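Local coordinates for protein papain-like protease (Human betacoronavirus 2c EMC/2012, PDB 4RNA) that probably cleaves the viral polyprotein as a papain-like cysteine protease and, as in related coronavirus enzymes, removes ubiquitin and ISG15 from host proteins, at residues C34-G39 and F81-Y86. Residues are numbered along the deposited sequence; the frame is centred on the assembly and turned at random.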
loop_
_atom_site.group_PDB
_atom_site.type_symbol
_atom_site.label_atom_id
_atom_site.label_comp_id
_atom_site.label_asym_id
_atom_site.label_seq_id
_atom_site.Cartn_x
_atom_site.Cartn_y
_atom_site.Cartn_z
ATOM N N CYS A 34 -11.983 19.380 -2.823
ATOM C CA CYS A 34 -11.310 18.891 -4.023
ATOM C C CYS A 34 -12.367 18.181 -4.875
ATOM O O CYS A 34 -13.000 17.222 -4.414
ATOM C CB CYS A 34 -10.217 17.888 -3.661
ATOM S SG CYS A 34 -9.429 17.255 -5.177
ATOM N N VAL A 35 -12.542 18.647 -6.104
ATOM C CA VAL A 35 -13.651 18.116 -6.933
ATOM C C VAL A 35 -13.169 17.806 -8.334
ATOM O O VAL A 35 -12.374 18.563 -8.943
ATOM C CB VAL A 35 -14.862 19.110 -7.040
ATOM C CG1 VAL A 35 -15.704 19.137 -5.775
ATOM C CG2 VAL A 35 -14.358 20.492 -7.385
ATOM N N PHE A 36 -13.695 16.714 -8.867
ATOM C CA PHE A 36 -13.324 16.341 -10.262
ATOM C C PHE A 36 -14.579 16.445 -11.110
ATOM O O PHE A 36 -15.695 16.110 -10.650
ATOM C CB PHE A 36 -12.839 14.884 -10.327
ATOM C CG PHE A 36 -11.417 14.707 -9.870
ATOM C CD1 PHE A 36 -11.071 14.974 -8.576
ATOM C CD2 PHE A 36 -10.401 14.389 -10.814
ATOM C CE1 PHE A 36 -9.746 14.832 -8.141
ATOM C CE2 PHE A 36 -9.078 14.227 -10.400
ATOM C CZ PHE A 36 -8.756 14.477 -9.064
ATOM N N PHE A 37 -14.389 16.813 -12.369
ATOM C CA PHE A 37 -15.467 16.815 -13.348
ATOM C C PHE A 37 -14.927 16.293 -14.658
ATOM O O PHE A 37 -13.917 16.799 -15.188
ATOM C CB PHE A 37 -16.004 18.231 -13.561
ATOM C CG PHE A 37 -17.051 18.326 -14.648
ATOM C CD1 PHE A 37 -18.381 17.956 -14.398
ATOM C CD2 PHE A 37 -16.713 18.790 -15.928
ATOM C CE1 PHE A 37 -19.355 18.044 -15.403
ATOM C CE2 PHE A 37 -17.676 18.866 -16.936
ATOM C CZ PHE A 37 -18.999 18.503 -16.674
ATOM N N ASN A 38 -15.593 15.270 -15.166
ATOM C CA ASN A 38 -15.218 14.647 -16.410
ATOM C C ASN A 38 -13.736 14.317 -16.413
ATOM O O ASN A 38 -13.046 14.502 -17.392
ATOM C CB ASN A 38 -15.598 15.546 -17.592
ATOM C CG ASN A 38 -15.798 14.756 -18.870
ATOM O OD1 ASN A 38 -16.515 13.749 -18.878
ATOM N ND2 ASN A 38 -15.154 15.192 -19.952
ATOM N N GLY A 39 -13.245 13.804 -15.298
ATOM C CA GLY A 39 -11.861 13.365 -15.249
ATOM C C GLY A 39 -10.802 14.406 -14.881
ATOM O O GLY A 39 -9.667 14.033 -14.689
ATOM N N PHE A 81 -7.263 8.348 -1.016
ATOM C CA PHE A 81 -7.634 7.289 -2.006
ATOM C C PHE A 81 -8.524 7.819 -3.157
ATOM O O PHE A 81 -8.313 7.460 -4.315
ATOM C CB PHE A 81 -8.455 6.197 -1.274
ATOM C CG PHE A 81 -9.015 5.133 -2.232
ATOM C CD1 PHE A 81 -10.263 5.292 -2.817
ATOM C CD2 PHE A 81 -8.240 3.995 -2.599
ATOM C CE1 PHE A 81 -10.776 4.318 -3.712
ATOM C CE2 PHE A 81 -8.751 3.000 -3.468
ATOM C CZ PHE A 81 -10.002 3.188 -4.065
ATOM N N LEU A 82 -9.512 8.694 -2.857
ATOM C CA LEU A 82 -10.326 9.201 -3.994
ATOM C C LEU A 82 -9.487 10.024 -4.919
ATOM O O LEU A 82 -9.646 9.863 -6.162
ATOM C CB LEU A 82 -11.493 10.065 -3.608
ATOM C CG LEU A 82 -12.613 9.234 -2.968
ATOM C CD1 LEU A 82 -13.775 10.000 -2.235
ATOM C CD2 LEU A 82 -13.141 8.179 -3.969
ATOM N N HIS A 83 -8.710 10.936 -4.337
ATOM C CA HIS A 83 -7.875 11.774 -5.273
ATOM C C HIS A 83 -7.040 10.881 -6.127
ATOM O O HIS A 83 -6.755 11.183 -7.354
ATOM C CB HIS A 83 -6.983 12.793 -4.554
ATOM C CG HIS A 83 -6.265 13.737 -5.550
ATOM N ND1 HIS A 83 -5.015 13.490 -6.022
ATOM C CD2 HIS A 83 -6.707 14.901 -6.202
ATOM C CE1 HIS A 83 -4.664 14.456 -6.926
ATOM N NE2 HIS A 83 -5.701 15.315 -7.034
ATOM N N ARG A 84 -6.406 9.911 -5.501
ATOM C CA ARG A 84 -5.515 9.006 -6.316
ATOM C C ARG A 84 -6.250 8.165 -7.373
ATOM O O ARG A 84 -5.855 8.107 -8.507
ATOM C CB ARG A 84 -4.616 8.134 -5.425
ATOM C CG ARG A 84 -3.597 8.959 -4.597
ATOM C CD ARG A 84 -2.707 8.087 -3.667
ATOM N NE ARG A 84 -3.497 7.275 -2.688
ATOM C CZ ARG A 84 -3.723 5.974 -2.790
ATOM N NH1 ARG A 84 -3.331 5.270 -3.864
ATOM N NH2 ARG A 84 -4.470 5.366 -1.847
ATOM N N PHE A 85 -7.377 7.580 -7.006
ATOM C CA PHE A 85 -8.185 6.828 -7.941
ATOM C C PHE A 85 -8.697 7.703 -9.102
ATOM O O PHE A 85 -8.571 7.310 -10.281
ATOM C CB PHE A 85 -9.387 6.146 -7.155
ATOM C CG PHE A 85 -10.399 5.536 -8.082
ATOM C CD1 PHE A 85 -9.979 4.624 -9.063
ATOM C CD2 PHE A 85 -11.758 5.844 -7.965
ATOM C CE1 PHE A 85 -10.892 4.064 -9.932
ATOM C CE2 PHE A 85 -12.703 5.263 -8.829
ATOM C CZ PHE A 85 -12.257 4.368 -9.810
ATOM N N TYR A 86 -9.126 8.951 -8.806
ATOM C CA TYR A 86 -9.725 9.706 -9.845
ATOM C C TYR A 86 -8.603 10.106 -10.758
ATOM O O TYR A 86 -8.834 10.018 -11.941
ATOM C CB TYR A 86 -10.412 11.019 -9.398
ATOM C CG TYR A 86 -11.658 10.850 -8.482
ATOM C CD1 TYR A 86 -12.441 9.689 -8.534
ATOM C CD2 TYR A 86 -12.055 11.885 -7.649
ATOM C CE1 TYR A 86 -13.561 9.550 -7.701
ATOM C CE2 TYR A 86 -13.188 11.749 -6.812
ATOM C CZ TYR A 86 -13.917 10.581 -6.867
ATOM O OH TYR A 86 -15.016 10.497 -5.986
#
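An aromatic cluster of F36, H83 and Y86 joins the N-terminal ubiquitin-like domain of the protease to helix 81-92 of its thumb, a worked example of two domains meeting through ring packing. F36, on the short strand 35-37, carries the contact from its side, and helix 81-92 receives it with two residues one turn apart. Y86 meets one face of the phenylalanine ring: its CB, placed by the helix backbone, stands 3.6 Å from the F36 ring centroid and 11° off the ring normal, a CH-pi contact nearly over the centre. From there the tyrosine ring turns its edge to the same face, an edge-to-face pair with planes at 64°, and Y86 CD2 comes to 3.4 Å from F36 CD1. The first torsion of Y86, with CG beside the backbone N (chi1 -66°), swings the CD2 edge alongside that face, while the hydroxyl passes on to a hydrogen bond with the carbonyl of L58. H83 approaches from another direction, at the rim of F36, where H83 CD2 lies near the phenylalanine plane, 3.5 Å from F36 CZ. With CG anti to the backbone N, the imidazole reaches out from the helix and leans toward its C-terminal end, and the two rings sit obliquely with centroids 5.4 Å apart. The same H83 CD2 also meets C34 SG at 3.7 Å, the sulfur lying at the imidazole edge. Behind F36, backbone hydrogen bonding to Y57 ties its strand into the sheet; T251 of the second subunit packs on both C34 and H83. An N-terminal ubiquitin-like domain set beside the thumb is the architecture of coronavirus papain-like proteases, and here F36 supplies part of that interface.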